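Local coordinates for protein inositol monophosphatase (Zymomonas mobilis, PDB 4N81) that probably acts as a magnesium-dependent phosphatase of the inositol monophosphatase superfamily, removing phosphate from small phosphorylated substrates, at residues L82-P87 and L206-F211. Numbering follows the deposited sequence.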
ATOM      1  N   LEU A  82      -3.014 -14.503  27.801  1.00 25.41           N
ATOM      2  CA  LEU A  82      -2.133 -13.345  27.609  1.00 24.78           C
ATOM      3  C   LEU A  82      -2.723 -12.446  26.535  1.00 28.64           C
ATOM      4  O   LEU A  82      -3.102 -12.940  25.458  1.00 22.97           O
ATOM      5  CB  LEU A  82      -0.763 -13.787  27.063  1.00 30.09           C
ATOM      6  CG  LEU A  82       0.127 -14.719  27.888  1.00 42.91           C
ATOM      7  CD1 LEU A  82       1.427 -14.983  27.122  1.00 42.61           C
ATOM      8  CD2 LEU A  82       0.413 -14.087  29.226  1.00 46.95           C
ATOM      9  N   TRP A  83      -2.699 -11.141  26.763  1.00 22.90           N
ATOM     10  CA  TRP A  83      -3.025 -10.188  25.705  1.00 21.57           C
ATOM     11  C   TRP A  83      -1.761  -9.754  24.947  1.00 20.49           C
ATOM     12  O   TRP A  83      -0.720  -9.489  25.569  1.00 24.94           O
ATOM     13  CB  TRP A  83      -3.698  -8.962  26.324  1.00 25.28           C
ATOM     14  CG  TRP A  83      -5.058  -9.304  26.877  1.00 26.22           C
ATOM     15  CD1 TRP A  83      -5.348  -9.783  28.109  1.00 25.05           C
ATOM     16  CD2 TRP A  83      -6.299  -9.239  26.157  1.00 22.82           C
ATOM     17  NE1 TRP A  83      -6.714 -10.011  28.226  1.00 26.60           N
ATOM     18  CE2 TRP A  83      -7.315  -9.678  27.036  1.00 27.58           C
ATOM     19  CE3 TRP A  83      -6.644  -8.857  24.854  1.00 22.30           C
ATOM     20  CZ2 TRP A  83      -8.653  -9.735  26.656  1.00 27.87           C
ATOM     21  CZ3 TRP A  83      -7.971  -8.911  24.479  1.00 24.15           C
ATOM     22  CH2 TRP A  83      -8.961  -9.352  25.379  1.00 25.08           C
ATOM     23  N   VAL A  84      -1.861  -9.661  23.618  1.00 19.02           N
ATOM     24  CA  VAL A  84      -0.728  -9.281  22.800  1.00 19.17           C
ATOM     25  C   VAL A  84      -1.168  -8.033  22.053  1.00 23.52           C
ATOM     26  O   VAL A  84      -2.169  -8.085  21.365  1.00 25.18           O
ATOM     27  CB  VAL A  84      -0.387 -10.412  21.792  1.00 22.89           C
ATOM     28  CG1 VAL A  84       0.825 -10.042  20.911  1.00 25.78           C
ATOM     29  CG2 VAL A  84      -0.083 -11.717  22.532  1.00 25.99           C
ATOM     30  N   LEU A  85      -0.456  -6.912  22.233  1.00 20.82           N
ATOM     31  CA  LEU A  85      -0.824  -5.636  21.606  1.00 16.81           C
ATOM     32  C   LEU A  85       0.268  -5.157  20.652  1.00 19.94           C
ATOM     33  O   LEU A  85       1.450  -5.210  20.984  1.00 19.17           O
ATOM     34  CB  LEU A  85      -0.994  -4.569  22.683  1.00 17.94           C
ATOM     35  CG  LEU A  85      -1.872  -5.012  23.863  1.00 23.56           C
ATOM     36  CD1 LEU A  85      -1.942  -3.937  24.918  1.00 24.01           C
ATOM     37  CD2 LEU A  85      -3.266  -5.396  23.411  1.00 23.86           C
ATOM     38  N   ASP A  86      -0.117  -4.719  19.462  1.00 14.86           N
ATOM     39  CA  ASP A  86       0.783  -3.974  18.608  1.00 14.19           C
ATOM     40  C   ASP A  86       0.035  -2.708  18.150  1.00 15.59           C
ATOM     41  O   ASP A  86      -0.790  -2.789  17.219  1.00 16.66           O
ATOM     42  CB  ASP A  86       1.218  -4.804  17.388  1.00 14.45           C
ATOM     43  CG  ASP A  86       2.454  -4.194  16.693  1.00 17.67           C
ATOM     44  OD1 ASP A  86       3.005  -3.217  17.252  1.00 19.90           O
ATOM     45  OD2 ASP A  86       2.876  -4.696  15.623  1.00 17.71           O
ATOM     46  N   PRO A  87       0.263  -1.554  18.810  1.00 14.61           N
ATOM     47  CA  PRO A  87      -0.569  -0.384  18.447  1.00 14.53           C
ATOM     48  C   PRO A  87      -0.486  -0.005  16.963  1.00 16.60           C
ATOM     49  O   PRO A  87      -1.484   0.364  16.359  1.00 14.64           O
ATOM     50  CB  PRO A  87       0.089   0.754  19.263  1.00 15.36           C
ATOM     51  CG  PRO A  87       0.595   0.010  20.548  1.00 16.78           C
ATOM     52  CD  PRO A  87       1.097  -1.323  20.022  1.00 17.08           C
ATOM     53  N   LEU A 206       9.028 -12.009  11.656  1.00 11.81           N
ATOM     54  CA  LEU A 206       7.984 -11.371  12.493  1.00 11.72           C
ATOM     55  C   LEU A 206       8.150 -11.691  13.997  1.00 14.74           C
ATOM     56  O   LEU A 206       8.699 -12.764  14.363  1.00 15.76           O
ATOM     57  CB  LEU A 206       6.581 -11.866  12.062  1.00 11.10           C
ATOM     58  CG  LEU A 206       5.973 -11.166  10.836  1.00 14.37           C
ATOM     59  CD1 LEU A 206       6.813 -11.179   9.643  1.00 20.70           C
ATOM     60  CD2 LEU A 206       4.630 -11.835  10.532  1.00 12.36           C
ATOM     61  N   LYS A 207       7.713 -10.755  14.852  1.00 13.23           N
ATOM     62  CA  LYS A 207       7.611 -10.958  16.305  1.00 17.81           C
ATOM     63  C   LYS A 207       6.210 -11.461  16.607  1.00 19.01           C
ATOM     64  O   LYS A 207       5.351 -11.277  15.781  1.00 14.87           O
ATOM     65  CB  LYS A 207       7.849  -9.618  17.028  1.00 15.95           C
ATOM     66  CG  LYS A 207       9.191  -9.001  16.635  1.00 21.23           C
ATOM     67  CD  LYS A 207      10.332  -9.900  17.061  1.00 30.54           C
ATOM     68  CE  LYS A 207      11.731  -9.331  16.631  1.00 55.96           C
ATOM     69  NZ  LYS A 207      12.171  -9.749  15.245  1.00 49.90           N
ATOM     70  N   PHE A 208       5.965 -12.033  17.792  1.00 14.51           N
ATOM     71  CA  PHE A 208       4.630 -12.565  18.095  1.00 16.24           C
ATOM     72  C   PHE A 208       3.561 -11.443  18.045  1.00 20.21           C
ATOM     73  O   PHE A 208       2.406 -11.677  17.635  1.00 17.36           O
ATOM     74  CB  PHE A 208       4.625 -13.253  19.485  1.00 17.88           C
ATOM     75  CG  PHE A 208       3.349 -14.041  19.792  1.00 18.24           C
ATOM     76  CD1 PHE A 208       2.770 -14.871  18.843  1.00 16.24           C
ATOM     77  CD2 PHE A 208       2.775 -13.988  21.054  1.00 23.43           C
ATOM     78  CE1 PHE A 208       1.599 -15.616  19.129  1.00 17.15           C
ATOM     79  CE2 PHE A 208       1.618 -14.754  21.381  1.00 23.77           C
ATOM     80  CZ  PHE A 208       1.025 -15.563  20.412  1.00 19.81           C
ATOM     81  N   TYR A 209       3.961 -10.219  18.389  1.00 14.35           N
ATOM     82  CA  TYR A 209       3.069  -9.060  18.339  1.00 15.50           C
ATOM     83  C   TYR A 209       2.565  -8.870  16.914  1.00 13.54           C
ATOM     84  O   TYR A 209       1.491  -8.298  16.711  1.00 14.74           O
ATOM     85  CB  TYR A 209       3.857  -7.734  18.620  1.00 22.10           C
ATOM     86  CG  TYR A 209       4.632  -7.704  19.883  1.00 25.61           C
ATOM     87  CD1 TYR A 209       4.011  -7.328  21.092  1.00 37.28           C
ATOM     88  CD2 TYR A 209       5.971  -8.033  19.900  1.00 27.51           C
ATOM     89  CE1 TYR A 209       4.711  -7.280  22.290  1.00 40.28           C
ATOM     90  CE2 TYR A 209       6.688  -8.004  21.091  1.00 39.29           C
ATOM     91  CZ  TYR A 209       6.060  -7.624  22.291  1.00 45.43           C
ATOM     92  OH  TYR A 209       6.798  -7.583  23.476  1.00 49.62           O
ATOM     93  N   ASP A 210       3.367  -9.263  15.944  1.00 12.38           N
ATOM     94  CA  ASP A 210       2.985  -9.027  14.552  1.00 11.55           C
ATOM     95  C   ASP A 210       2.035 -10.079  13.951  1.00 13.59           C
ATOM     96  O   ASP A 210       1.436  -9.780  12.930  1.00 12.47           O
ATOM     97  CB  ASP A 210       4.219  -9.015  13.637  1.00 11.34           C
ATOM     98  CG  ASP A 210       5.302  -7.990  14.075  1.00 15.59           C
ATOM     99  OD1 ASP A 210       4.943  -6.886  14.543  1.00 13.91           O
ATOM    100  OD2 ASP A 210       6.504  -8.334  13.938  1.00 13.77           O
ATOM    101  N   PHE A 211       1.897 -11.277  14.545  1.00 14.32           N
ATOM    102  CA  PHE A 211       1.054 -12.320  13.921  1.00 12.16           C
ATOM    103  C   PHE A 211      -0.009 -12.967  14.803  1.00 11.73           C
ATOM    104  O   PHE A 211      -0.960 -13.641  14.294  1.00 11.90           O
ATOM    105  CB  PHE A 211       1.900 -13.412  13.188  1.00 10.95           C
ATOM    106  CG  PHE A 211       2.829 -14.186  14.091  1.00 17.02           C
ATOM    107  CD1 PHE A 211       2.373 -15.293  14.805  1.00 13.56           C
ATOM    108  CD2 PHE A 211       4.161 -13.819  14.219  1.00 17.99           C
ATOM    109  CE1 PHE A 211       3.242 -16.045  15.620  1.00 18.66           C
ATOM    110  CE2 PHE A 211       5.025 -14.542  15.032  1.00 12.76           C
ATOM    111  CZ  PHE A 211       4.575 -15.664  15.734  1.00 17.68           C
TER
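Val84 spreads its two methyls between neighbouring residues of the short helix 208-211. With CG1 anti to the backbone N (chi1 -180°), that methyl lies 3.6 Å from Tyr209 CA, while CG2 sits 3.7 Å from Phe208 CE2, obliquely to the ring. A branched, compact residue suits this place, since it reaches both the helix backbone and a ring without needing length. An alanine here would probably open a gap beside Phe208 and leave its ring freer to shift against the strand. Tyr209 lies beside Leu85 and Asp86: Tyr209 CD1 stands 3.3 Å from Leu85 O, and Tyr209 CB packs against Asp86 CB.

At Asp86 the contact turns polar. Asp86 OD2 comes within 3.2 Å of Asp210 OD1, the two carboxylate planes 44° apart. Carboxylate oxygens brought this close, with Asp89 also near, are consistent with the predicted catalytic magnesium site, for which short acidic side chains are well suited. Asp86 OD2 also lies close to a bound sulfate, probably from the crystallisation liquor. The other oxygen of Asp210 is held by Lys207 N, which donates to Asp210 OD2 at 2.9 Å, nearly straight at 166° but from above the carboxylate plane. With the bond from Asp210 N to Lys207 O, this ties Asp210 back to Lys207 through both its carboxylate and its backbone.

Phe68 meets both Phe208 and Tyr209 edge-to-face, a use to which flat rings are suited, and also touches Val84. Strand 81-86 runs between strands 66-67 and 102-109 in the larger sheet; Leu85 turns to helix 42-61 on one face, and helix 208-211, reached from strand 200-203 of the second sheet, packs on the other.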